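Ribokinase (Cryptococcus neoformans var. grubii serotype A, PDB 6CW5) probably phosphorylates D-ribose at O-5, using magnesium-chelated ATP, to give D-ribose 5-phosphate for nucleotide and amino-acid synthesis or the pentose phosphate pathway. Local coordinates at residues Gly200-Ala205 with Leu229-Asn234; Leu189-Val194 with Cys254-Lys259; Pro165-Phe170 with Ala289-Gly294; His31-Arg34 with Thr38-Ser41. One frame throughout, in Å; residues are numbered along the deposited sequence. Where two conformers were deposited one is given.

Contact 1 of 4, residues Gly200-Ala205 with Leu229-Asn234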
loop_
_atom_site.group_PDB
_atom_site.type_symbol
_atom_site.label_atom_id
_atom_site.label_comp_id
_atom_site.label_asym_id
_atom_site.label_seq_id
_atom_site.Cartn_x
_atom_site.Cartn_y
_atom_site.Cartn_z
ATOM N N GLY A 200 -13.698 3.179 21.665
ATOM C CA GLY A 200 -14.643 4.260 21.396
ATOM C C GLY A 200 -14.437 4.902 20.031
ATOM O O GLY A 200 -15.401 5.304 19.369
ATOM N N ASP A 201 -13.182 5.035 19.599
ATOM C CA ASP A 201 -12.926 5.608 18.273
ATOM C C ASP A 201 -13.596 4.779 17.193
ATOM O O ASP A 201 -14.185 5.321 16.256
ATOM C CB ASP A 201 -11.422 5.699 17.977
ATOM C CG ASP A 201 -10.714 6.758 18.783
ATOM O OD1 ASP A 201 -11.346 7.772 19.146
ATOM O OD2 ASP A 201 -9.504 6.568 19.034
ATOM N N LEU A 202 -13.482 3.451 17.278
ATOM C CA LEU A 202 -14.145 2.620 16.278
ATOM C C LEU A 202 -15.659 2.770 16.365
ATOM O O LEU A 202 -16.346 2.931 15.346
ATOM C CB LEU A 202 -13.762 1.152 16.457
ATOM C CG LEU A 202 -12.584 0.693 15.583
ATOM C CD1 LEU A 202 -11.278 1.336 16.074
ATOM C CD2 LEU A 202 -12.533 -0.838 15.653
ATOM N N LEU A 203 -16.204 2.662 17.577
ATOM C CA LEU A 203 -17.653 2.765 17.713
ATOM C C LEU A 203 -18.155 4.091 17.159
ATOM O O LEU A 203 -19.180 4.134 16.472
ATOM C CB LEU A 203 -18.056 2.598 19.187
ATOM C CG LEU A 203 -18.013 1.134 19.634
ATOM C CD1 LEU A 203 -18.030 1.069 21.142
ATOM C CD2 LEU A 203 -19.198 0.330 19.057
ATOM N N LEU A 204 -17.433 5.186 17.444
ATOM C CA LEU A 204 -17.841 6.496 16.945
ATOM C C LEU A 204 -17.770 6.545 15.426
ATOM O O LEU A 204 -18.650 7.113 14.776
ATOM C CB LEU A 204 -16.957 7.603 17.528
ATOM C CG LEU A 204 -17.234 8.089 18.949
ATOM C CD1 LEU A 204 -16.157 9.082 19.387
ATOM C CD2 LEU A 204 -18.608 8.719 19.014
ATOM N N ALA A 205 -16.715 5.967 14.840
ATOM C CA ALA A 205 -16.609 5.979 13.385
ATOM C C ALA A 205 -17.703 5.130 12.756
ATOM O O ALA A 205 -18.057 5.348 11.588
ATOM C CB ALA A 205 -15.216 5.487 12.951
ATOM N N LEU A 229 -19.552 -5.927 22.475
ATOM C CA LEU A 229 -20.671 -6.671 21.894
ATOM C C LEU A 229 -21.349 -5.865 20.789
ATOM O O LEU A 229 -21.797 -6.425 19.777
ATOM C CB LEU A 229 -21.685 -7.057 22.978
ATOM C CG LEU A 229 -21.192 -8.035 24.047
ATOM C CD1 LEU A 229 -22.193 -8.203 25.158
ATOM C CD2 LEU A 229 -20.874 -9.402 23.386
ATOM N N GLU A 230 -21.438 -4.549 20.971
ATOM C CA GLU A 230 -22.004 -3.677 19.948
ATOM C C GLU A 230 -21.134 -3.654 18.696
ATOM O O GLU A 230 -21.636 -3.736 17.559
ATOM C CB GLU A 230 -22.157 -2.257 20.500
ATOM C CG GLU A 230 -22.760 -1.353 19.448
ATOM C CD GLU A 230 -23.207 0.006 19.949
ATOM O OE1 GLU A 230 -23.240 0.243 21.185
ATOM O OE2 GLU A 230 -23.541 0.838 19.069
ATOM N N LEU A 231 -19.828 -3.533 18.894
ATOM C CA LEU A 231 -18.895 -3.530 17.778
ATOM C C LEU A 231 -19.029 -4.816 16.989
ATOM O O LEU A 231 -19.095 -4.788 15.757
ATOM C CB LEU A 231 -17.469 -3.330 18.296
ATOM C CG LEU A 231 -16.354 -3.254 17.261
ATOM C CD1 LEU A 231 -16.650 -2.144 16.259
ATOM C CD2 LEU A 231 -14.969 -3.026 17.929
ATOM N N HIS A 232 -19.148 -5.951 17.691
ATOM C CA HIS A 232 -19.275 -7.239 17.023
ATOM C C HIS A 232 -20.411 -7.243 16.018
ATOM O O HIS A 232 -20.276 -7.806 14.929
ATOM C CB HIS A 232 -19.502 -8.348 18.066
ATOM C CG HIS A 232 -19.840 -9.679 17.470
ATOM N ND1 HIS A 232 -18.911 -10.428 16.776
ATOM C CD2 HIS A 232 -20.981 -10.416 17.490
ATOM C CE1 HIS A 232 -19.466 -11.565 16.391
ATOM N NE2 HIS A 232 -20.728 -11.574 16.792
ATOM N N GLU A 233 -21.549 -6.635 16.375
ATOM C CA GLU A 233 -22.750 -6.645 15.552
ATOM C C GLU A 233 -22.772 -5.549 14.501
ATOM O O GLU A 233 -23.699 -5.527 13.675
ATOM C CB GLU A 233 -24.001 -6.458 16.415
ATOM C CG GLU A 233 -24.110 -7.377 17.585
ATOM C CD GLU A 233 -24.663 -8.719 17.208
ATOM O OE1 GLU A 233 -25.420 -8.811 16.214
ATOM O OE2 GLU A 233 -24.337 -9.686 17.915
ATOM N N ASN A 234 -21.798 -4.648 14.504
ATOM C CA ASN A 234 -21.894 -3.458 13.670
ATOM C C ASN A 234 -21.570 -3.807 12.216
ATOM O O ASN A 234 -20.582 -4.487 11.946
ATOM C CB ASN A 234 -20.936 -2.374 14.197
ATOM C CG ASN A 234 -21.135 -1.066 13.487
ATOM O OD1 ASN A 234 -20.778 -0.963 12.330
ATOM N ND2 ASN A 234 -21.769 -0.078 14.152
#
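Glu230 lays its aliphatic stem against Leu203 while its carboxylate is held elsewhere: OE2 is hydrogen-bonded to Ser208 OG, in the loop that follows helix 196-205. The chain is nearly straight, with CG anti to the backbone N (chi1 -179°), and this extended stem passes Leu203 at a slant. Leu203 CD2 is the atom it meets, 4.0 Å from Glu230 CG and close to CB and CD as well. The same methyl sits 3.9 Å from Leu231 N and 4.1 Å from Leu231 CB, fitting against the turn of helix where Glu230 passes into Leu231. One branch of Leu203 therefore serves two residues, touching the backbone at Leu231 N as well as side-chain carbons. A second apolar touch lies beside it, where Leu202 CD2 and Leu231 CD2 come within 4.0 Å, the two leucines also meeting obliquely. Contact between the two segments is entirely van der Waals; within the first, Leu204 N bonds to Gly200 O at 2.8 Å, as one example of the helical pattern. The axes of the short segments approach to 10.4 Å at 44°, and Leu202, Leu203 and Leu231 fill the space between them. Just beyond the end of helix 220-233, Asn234 adds a polar tie by bonding through ND2 to Phe206 O. Both helices belong to the connection between the parallel neighbours 191-195 and 242-246 of the large sheet. Leu202 and Leu231 rest together on Leu192 of strand 191-195, and helix 178-183 packs Leu181 against Leu202.

Contact 2 of 4, residues Leu189-Val194 with Cys254-Lys259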
loop_
_atom_site.group_PDB
_atom_site.type_symbol
_atom_site.label_atom_id
_atom_site.label_comp_id
_atom_site.label_asym_id
_atom_site.label_seq_id
_atom_site.Cartn_x
_atom_site.Cartn_y
_atom_site.Cartn_z
ATOM N N LEU A 189 -9.297 -10.082 9.548
ATOM C CA LEU A 189 -8.575 -9.886 10.796
ATOM C C LEU A 189 -9.011 -10.906 11.838
ATOM O O LEU A 189 -10.209 -11.057 12.101
ATOM C CB LEU A 189 -8.831 -8.476 11.326
ATOM C CG LEU A 189 -8.069 -8.168 12.588
ATOM C CD1 LEU A 189 -6.575 -8.126 12.273
ATOM C CD2 LEU A 189 -8.566 -6.796 13.099
ATOM N N SER A 190 -8.040 -11.583 12.458
ATOM C CA SER A 190 -8.417 -12.539 13.502
ATOM C C SER A 190 -8.643 -11.860 14.845
ATOM O O SER A 190 -9.567 -12.238 15.577
ATOM C CB SER A 190 -7.350 -13.623 13.675
ATOM O OG SER A 190 -6.937 -14.162 12.420
ATOM N N TRP A 191 -7.772 -10.910 15.209
ATOM C CA TRP A 191 -7.818 -10.271 16.523
ATOM C C TRP A 191 -7.595 -8.777 16.413
ATOM O O TRP A 191 -6.643 -8.334 15.767
ATOM C CB TRP A 191 -6.755 -10.838 17.465
ATOM C CG TRP A 191 -7.067 -12.215 17.956
ATOM C CD1 TRP A 191 -6.581 -13.398 17.484
ATOM C CD2 TRP A 191 -7.938 -12.535 19.041
ATOM N NE1 TRP A 191 -7.103 -14.448 18.225
ATOM C CE2 TRP A 191 -7.942 -13.934 19.183
ATOM C CE3 TRP A 191 -8.719 -11.758 19.909
ATOM C CZ2 TRP A 191 -8.691 -14.583 20.165
ATOM C CZ3 TRP A 191 -9.458 -12.400 20.892
ATOM C CH2 TRP A 191 -9.442 -13.803 21.003
ATOM N N LEU A 192 -8.450 -8.006 17.077
ATOM C CA LEU A 192 -8.242 -6.573 17.255
ATOM C C LEU A 192 -7.813 -6.337 18.696
ATOM O O LEU A 192 -8.485 -6.800 19.621
ATOM C CB LEU A 192 -9.534 -5.800 16.956
ATOM C CG LEU A 192 -9.588 -4.319 17.370
ATOM C CD1 LEU A 192 -8.706 -3.481 16.409
ATOM C CD2 LEU A 192 -11.035 -3.810 17.340
ATOM N N ILE A 193 -6.722 -5.593 18.894
ATOM C CA ILE A 193 -6.269 -5.201 20.226
ATOM C C ILE A 193 -6.389 -3.688 20.335
ATOM O O ILE A 193 -5.734 -2.951 19.583
ATOM C CB ILE A 193 -4.825 -5.637 20.510
ATOM C CG1 ILE A 193 -4.656 -7.134 20.321
ATOM C CG2 ILE A 193 -4.463 -5.284 21.968
ATOM C CD1 ILE A 193 -3.243 -7.608 20.723
ATOM N N VAL A 194 -7.201 -3.227 21.285
ATOM C CA VAL A 194 -7.423 -1.802 21.537
ATOM C C VAL A 194 -7.415 -1.550 23.036
ATOM O O VAL A 194 -7.605 -2.465 23.834
ATOM C CB VAL A 194 -8.779 -1.320 20.962
ATOM C CG1 VAL A 194 -8.700 -1.249 19.432
ATOM C CG2 VAL A 194 -9.953 -2.255 21.417
ATOM N N CYS A 254 -11.726 -9.749 27.038
ATOM C CA CYS A 254 -11.415 -10.631 25.922
ATOM C C CYS A 254 -12.725 -11.157 25.356
ATOM O O CYS A 254 -13.625 -11.539 26.116
ATOM C CB CYS A 254 -10.494 -11.781 26.388
ATOM S SG CYS A 254 -10.162 -13.097 25.178
ATOM N N TYR A 255 -12.836 -11.168 24.028
ATOM C CA TYR A 255 -14.060 -11.599 23.362
ATOM C C TYR A 255 -13.699 -12.420 22.135
ATOM O O TYR A 255 -13.013 -11.924 21.237
ATOM C CB TYR A 255 -14.930 -10.398 22.950
ATOM C CG TYR A 255 -16.078 -10.774 22.043
ATOM C CD1 TYR A 255 -17.236 -11.329 22.570
ATOM C CD2 TYR A 255 -16.002 -10.590 20.669
ATOM C CE1 TYR A 255 -18.290 -11.687 21.749
ATOM C CE2 TYR A 255 -17.051 -10.940 19.841
ATOM C CZ TYR A 255 -18.195 -11.490 20.393
ATOM O OH TYR A 255 -19.256 -11.849 19.590
ATOM N N GLU A 256 -14.173 -13.663 22.091
ATOM C CA GLU A 256 -14.189 -14.428 20.846
ATOM C C GLU A 256 -15.576 -14.402 20.238
ATOM O O GLU A 256 -16.579 -14.446 20.971
ATOM C CB GLU A 256 -13.766 -15.889 21.070
ATOM C CG GLU A 256 -12.408 -16.022 21.695
ATOM C CD GLU A 256 -12.035 -17.468 21.892
ATOM O OE1 GLU A 256 -12.317 -18.007 22.981
ATOM O OE2 GLU A 256 -11.495 -18.064 20.938
ATOM N N PRO A 257 -15.646 -14.317 18.911
ATOM C CA PRO A 257 -16.946 -14.220 18.238
ATOM C C PRO A 257 -17.971 -15.204 18.783
ATOM O O PRO A 257 -17.714 -16.411 18.854
ATOM C CB PRO A 257 -16.601 -14.535 16.778
ATOM C CG PRO A 257 -15.208 -14.036 16.632
ATOM C CD PRO A 257 -14.524 -14.326 17.954
ATOM N N GLY A 258 -19.108 -14.673 19.213
ATOM C CA GLY A 258 -20.212 -15.471 19.691
ATOM C C GLY A 258 -20.097 -15.929 21.125
ATOM O O GLY A 258 -21.022 -16.582 21.617
ATOM N N LYS A 259 -19.004 -15.619 21.817
ATOM C CA LYS A 259 -18.816 -16.131 23.166
ATOM C C LYS A 259 -19.080 -15.026 24.192
ATOM O O LYS A 259 -19.462 -13.901 23.850
ATOM C CB LYS A 259 -17.411 -16.720 23.334
ATOM C CG LYS A 259 -17.140 -17.878 22.372
ATOM C CD LYS A 259 -15.759 -18.494 22.643
ATOM C CE LYS A 259 -15.434 -19.666 21.703
ATOM N NZ LYS A 259 -14.151 -20.348 22.100
#
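Trp191 has CG anti to its own carbonyl carbon (chi1 -73°), and its second torsion turns the indole so that the six-membered ring is sent toward residues 254-256. Glu256 makes the matching choice, with CG likewise beside its backbone N, and its straight stem brings CG to 3.8 Å from Trp191 CH2. The carboxylate and indole planes are 21° apart. Trp191 CZ3 is 3.6 Å from Tyr255 O, which approaches the ring obliquely. Cys254 SG also comes to the ring at a slant, but the cysteine has two conformers and this touch is less certain. A type II turn from Glu256 to Lys259 shapes the far side. It has Pro257 and Gly258 at its corners, the glycine at positive phi, and is closed by Lys259 N bonding to Glu256 O. Lys259 NZ forms a salt bridge with Glu256 OE1 at 3.1 Å, coming from above the carboxylate plane. Tyr255 OH accepts a nearly straight bond (167°) from Gly258 N, 2.9 Å long, tying the strand to its turn. Strand 242-246 separates the two strands in the sheet, so the indole reaches across it. Phe287 of helix 279-292 meets Trp191 edge-to-face, Leu297 of helix 297-311 touches the indole, Cys254 and Glu256, and Tyr255 packs on helix 220-233.

Contact 3 of 4, residues Pro165-Phe170 with Ala289-Gly294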
loop_
_atom_site.group_PDB
_atom_site.type_symbol
_atom_site.label_atom_id
_atom_site.label_comp_id
_atom_site.label_asym_id
_atom_site.label_seq_id
_atom_site.Cartn_x
_atom_site.Cartn_y
_atom_site.Cartn_z
ATOM N N PRO A 165 -5.759 -19.380 6.219
ATOM C CA PRO A 165 -5.475 -17.987 6.590
ATOM C C PRO A 165 -4.542 -17.916 7.790
ATOM O O PRO A 165 -4.613 -18.734 8.709
ATOM C CB PRO A 165 -6.861 -17.420 6.942
ATOM C CG PRO A 165 -7.846 -18.340 6.319
ATOM C CD PRO A 165 -7.202 -19.698 6.305
ATOM N N LEU A 166 -3.675 -16.910 7.792
ATOM C CA LEU A 166 -2.887 -16.666 8.988
ATOM C C LEU A 166 -3.789 -16.154 10.096
ATOM O O LEU A 166 -4.876 -15.636 9.851
ATOM C CB LEU A 166 -1.798 -15.619 8.736
ATOM C CG LEU A 166 -0.523 -16.138 8.051
ATOM C CD1 LEU A 166 -0.777 -16.653 6.653
ATOM C CD2 LEU A 166 0.462 -15.003 8.001
ATOM N N THR A 167 -3.298 -16.248 11.320
ATOM C CA THR A 167 -3.920 -15.556 12.440
ATOM C C THR A 167 -3.362 -14.143 12.464
ATOM O O THR A 167 -2.165 -13.949 12.696
ATOM C CB THR A 167 -3.625 -16.284 13.744
ATOM O OG1 THR A 167 -4.174 -17.603 13.700
ATOM C CG2 THR A 167 -4.235 -15.520 14.899
ATOM N N SER A 168 -4.200 -13.156 12.188
ATOM C CA SER A 168 -3.723 -11.780 12.104
ATOM C C SER A 168 -4.218 -10.989 13.306
ATOM O O SER A 168 -5.351 -11.170 13.756
ATOM C CB SER A 168 -4.190 -11.121 10.816
ATOM O OG SER A 168 -5.592 -11.310 10.707
ATOM N N VAL A 169 -3.375 -10.080 13.789
ATOM C CA VAL A 169 -3.606 -9.318 15.013
ATOM C C VAL A 169 -3.285 -7.866 14.701
ATOM O O VAL A 169 -2.205 -7.573 14.186
ATOM C CB VAL A 169 -2.726 -9.842 16.169
ATOM C CG1 VAL A 169 -2.973 -9.057 17.436
ATOM C CG2 VAL A 169 -2.986 -11.321 16.416
ATOM N N PHE A 170 -4.233 -6.963 14.969
ATOM C CA PHE A 170 -4.087 -5.565 14.562
ATOM C C PHE A 170 -4.282 -4.656 15.763
ATOM O O PHE A 170 -5.216 -4.854 16.545
ATOM C CB PHE A 170 -5.114 -5.262 13.490
ATOM C CG PHE A 170 -5.197 -3.814 13.060
ATOM C CD1 PHE A 170 -4.078 -3.124 12.615
ATOM C CD2 PHE A 170 -6.444 -3.187 12.985
ATOM C CE1 PHE A 170 -4.185 -1.819 12.155
ATOM C CE2 PHE A 170 -6.551 -1.880 12.552
ATOM C CZ PHE A 170 -5.422 -1.197 12.110
ATOM N N ALA A 289 2.530 -14.251 21.205
ATOM C CA ALA A 289 3.325 -15.414 21.584
ATOM C C ALA A 289 2.476 -16.458 22.293
ATOM O O ALA A 289 2.741 -17.658 22.169
ATOM C CB ALA A 289 4.498 -15.017 22.479
ATOM N N GLY A 290 1.460 -16.018 23.038
ATOM C CA GLY A 290 0.561 -16.960 23.676
ATOM C C GLY A 290 -0.312 -17.677 22.665
ATOM O O GLY A 290 -0.583 -18.867 22.805
ATOM N N LEU A 291 -0.768 -16.961 21.634
ATOM C CA LEU A 291 -1.500 -17.627 20.561
ATOM C C LEU A 291 -0.622 -18.668 19.872
ATOM O O LEU A 291 -1.067 -19.787 19.600
ATOM C CB LEU A 291 -2.024 -16.602 19.558
ATOM C CG LEU A 291 -3.093 -15.613 20.046
ATOM C CD1 LEU A 291 -3.462 -14.652 18.938
ATOM C CD2 LEU A 291 -4.314 -16.331 20.555
ATOM N N MET A 292 0.640 -18.330 19.609
ATOM C CA MET A 292 1.525 -19.255 18.915
ATOM C C MET A 292 1.940 -20.453 19.756
ATOM O O MET A 292 2.273 -21.500 19.186
ATOM C CB MET A 292 2.776 -18.523 18.448
ATOM C CG MET A 292 2.538 -17.623 17.276
ATOM S SD MET A 292 4.146 -16.994 16.805
ATOM C CE MET A 292 4.142 -15.648 17.925
ATOM N N SER A 293 1.960 -20.321 21.084
ATOM C CA SER A 293 2.496 -21.357 21.960
ATOM C C SER A 293 1.597 -22.576 22.083
ATOM O O SER A 293 2.015 -23.571 22.684
ATOM C CB SER A 293 2.715 -20.807 23.372
ATOM O OG SER A 293 1.471 -20.419 23.940
ATOM N N GLY A 294 0.383 -22.529 21.556
ATOM C CA GLY A 294 -0.561 -23.584 21.835
ATOM C C GLY A 294 -1.249 -23.472 23.175
ATOM O O GLY A 294 -2.101 -24.313 23.483
#
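Leu291, Thr167 and Val169 all border one flat group, the indole of Trp191 from the neighbouring strand, although no ring lies between the two segments themselves. The other ring nearby, Phe170, belongs to the alternate set of strand side chains and stacks with Phe184. Across the contact, Leu291 CD1 does all the touching, reaching Thr167 CG2 and Val169 CG2 at 4.2 Å each. A chi2 of 178° extends this branch straight away from the helix, so that its methyl meets two residues spaced two apart along the strand. Thr167 offers its methyl because OG1 takes chi1 -62°, which sets CG2 anti to the backbone N. These are light apolar touches, and the Trp191 side chain touches all three of the residues that make them. The pairing is a helix-on-sheet contact of the alpha/beta core of the PfkB fold: odd-numbered side chains of strand 167-170 turn to the helix, while Ser168 turns away and bonds through OG to His188 O. Helix 279-292 carries the predicted catalytic base Asp281 near its start, about 10 Å from Val169 between side chains, whereas Leu291 lies near the C-terminal end of the same helix. There, Ser293 OG donates to Gly290 O at 2.8 Å, tilted 31° from the carbonyl plane, and it also bonds to Lys295 N. Gly294, at positive phi, turns the chain out of the helix, and Met292 O is held by Ser13 OG near the start of the modelled chain.

Contact 4 of 4, residues His31-Arg34 with Thr38-Ser41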
loop_
_atom_site.group_PDB
_atom_site.type_symbol
_atom_site.label_atom_id
_atom_site.label_comp_id
_atom_site.label_asym_id
_atom_site.label_seq_id
_atom_site.Cartn_x
_atom_site.Cartn_y
_atom_site.Cartn_z
ATOM N N HIS A 31 4.871 19.364 32.669
ATOM C CA HIS A 31 3.529 19.183 32.129
ATOM C C HIS A 31 3.666 19.217 30.625
ATOM O O HIS A 31 4.702 19.634 30.099
ATOM C CB HIS A 31 2.572 20.287 32.599
ATOM C CG HIS A 31 3.053 21.661 32.259
ATOM N ND1 HIS A 31 3.726 22.460 33.161
ATOM C CD2 HIS A 31 2.983 22.369 31.107
ATOM C CE1 HIS A 31 4.040 23.605 32.582
ATOM N NE2 HIS A 31 3.605 23.569 31.332
ATOM N N ILE A 32 2.620 18.754 29.936
ATOM C CA ILE A 32 2.621 18.763 28.476
ATOM C C ILE A 32 2.583 20.205 27.983
ATOM O O ILE A 32 1.809 21.025 28.490
ATOM C CB ILE A 32 1.423 17.959 27.952
ATOM C CG1 ILE A 32 1.498 16.517 28.473
ATOM C CG2 ILE A 32 1.364 18.014 26.412
ATOM C CD1 ILE A 32 2.698 15.731 27.941
ATOM N N VAL A 33 3.419 20.535 26.988
ATOM C CA VAL A 33 3.494 21.934 26.573
ATOM C C VAL A 33 2.187 22.334 25.894
ATOM O O VAL A 33 1.595 21.563 25.125
ATOM C CB VAL A 33 4.720 22.203 25.673
ATOM C CG1 VAL A 33 4.585 21.500 24.315
ATOM C CG2 VAL A 33 4.938 23.725 25.511
ATOM N N ARG A 34 1.727 23.537 26.195
ATOM C CA ARG A 34 0.466 24.073 25.706
ATOM C C ARG A 34 0.700 24.993 24.515
ATOM O O ARG A 34 1.810 25.493 24.313
ATOM C CB ARG A 34 -0.227 24.832 26.845
ATOM C CG ARG A 34 -0.476 23.944 28.064
ATOM C CD ARG A 34 -0.679 24.742 29.330
ATOM N NE ARG A 34 0.575 25.285 29.845
ATOM C CZ ARG A 34 0.648 26.137 30.858
ATOM N NH1 ARG A 34 -0.464 26.545 31.457
ATOM N NH2 ARG A 34 1.825 26.583 31.268
ATOM N N THR A 38 6.650 28.076 25.659
ATOM C CA THR A 38 8.012 27.539 25.571
ATOM C C THR A 38 8.391 27.014 26.947
ATOM O O THR A 38 8.257 27.736 27.945
ATOM C CB THR A 38 9.031 28.600 25.134
ATOM O OG1 THR A 38 8.760 29.003 23.780
ATOM C CG2 THR A 38 10.478 28.006 25.193
ATOM N N ILE A 39 8.847 25.763 27.011
ATOM C CA ILE A 39 9.145 25.132 28.292
ATOM C C ILE A 39 10.428 24.324 28.143
ATOM O O ILE A 39 10.726 23.801 27.071
ATOM C CB ILE A 39 7.968 24.240 28.748
ATOM C CG1 ILE A 39 8.166 23.725 30.161
ATOM C CG2 ILE A 39 7.797 23.043 27.811
ATOM C CD1 ILE A 39 6.921 23.062 30.673
ATOM N N SER A 40 11.199 24.238 29.227
ATOM C CA SER A 40 12.483 23.545 29.205
ATOM C C SER A 40 12.330 22.122 29.728
ATOM O O SER A 40 11.867 21.931 30.857
ATOM C CB SER A 40 13.505 24.295 30.068
ATOM O OG SER A 40 13.984 25.477 29.432
ATOM N N SER A 41 12.776 21.135 28.948
ATOM C CA SER A 41 12.813 19.777 29.488
ATOM C C SER A 41 13.885 19.678 30.569
ATOM O O SER A 41 14.887 20.406 30.550
ATOM C CB SER A 41 13.061 18.749 28.371
ATOM O OG SER A 41 14.309 18.984 27.742
#
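This is a small surface contact, part apolar and part CH-pi, made by His31 and Val33 with Ile39. It draws together the two arms of the loop joining the antiparallel strands 22-29 and 43-49 of the four-stranded sheet, the smaller of the two sheets and, as in other ribokinases, the probable lid over the sugar site. The contact itself lies away from the annotated sites. Ile39 is the shared element, one methyl for each partner. Its CD1 stands over a face of the His31 imidazole, 3.7 Å from the ring centroid and 28° off the normal, displaced toward the rim on the NE2 and CE1 side. The ring is set there by chi1 of 57°, which places CG between the backbone N and the carbonyl carbon. Ile39 CG2 meets Val33 CG2 at 3.7 Å, the two side chains running past each other in opposite senses. Glu37, in the bend between the arms, bonds through OE2 to His31 NE2, which is consistent with some restraint on the ring's rotation. The same OE2 forms a salt bridge with Arg34 NH2. Ile39 also rests on Leu29, and Ile39 CD1 comes within 3.4 Å of His31 NE2.

In the fold
Contacts 1, 2 and 3 cluster on the large nine-stranded sheet, while contact 4 stands apart in the loop of the smaller one, its centre 35 to 41 Å from theirs. Along the chain contact 4 closes first; contact 3 then spans contact 2, which in turn spans contact 1. Contacts 2 and 3 have centres about 12 Å apart and share neighbouring strands 167-170 and 191-195, joined by backbone bonds through Trp191. Contact 1, also about 12 Å from contact 2, meets it through Leu192 and Tyr255. Helices 196-205 and 220-233 thus pack on one face of strand 191-195, helices 279-292 and 297-311 on the other. The remote loop of contact 4 belongs instead to the probable lid.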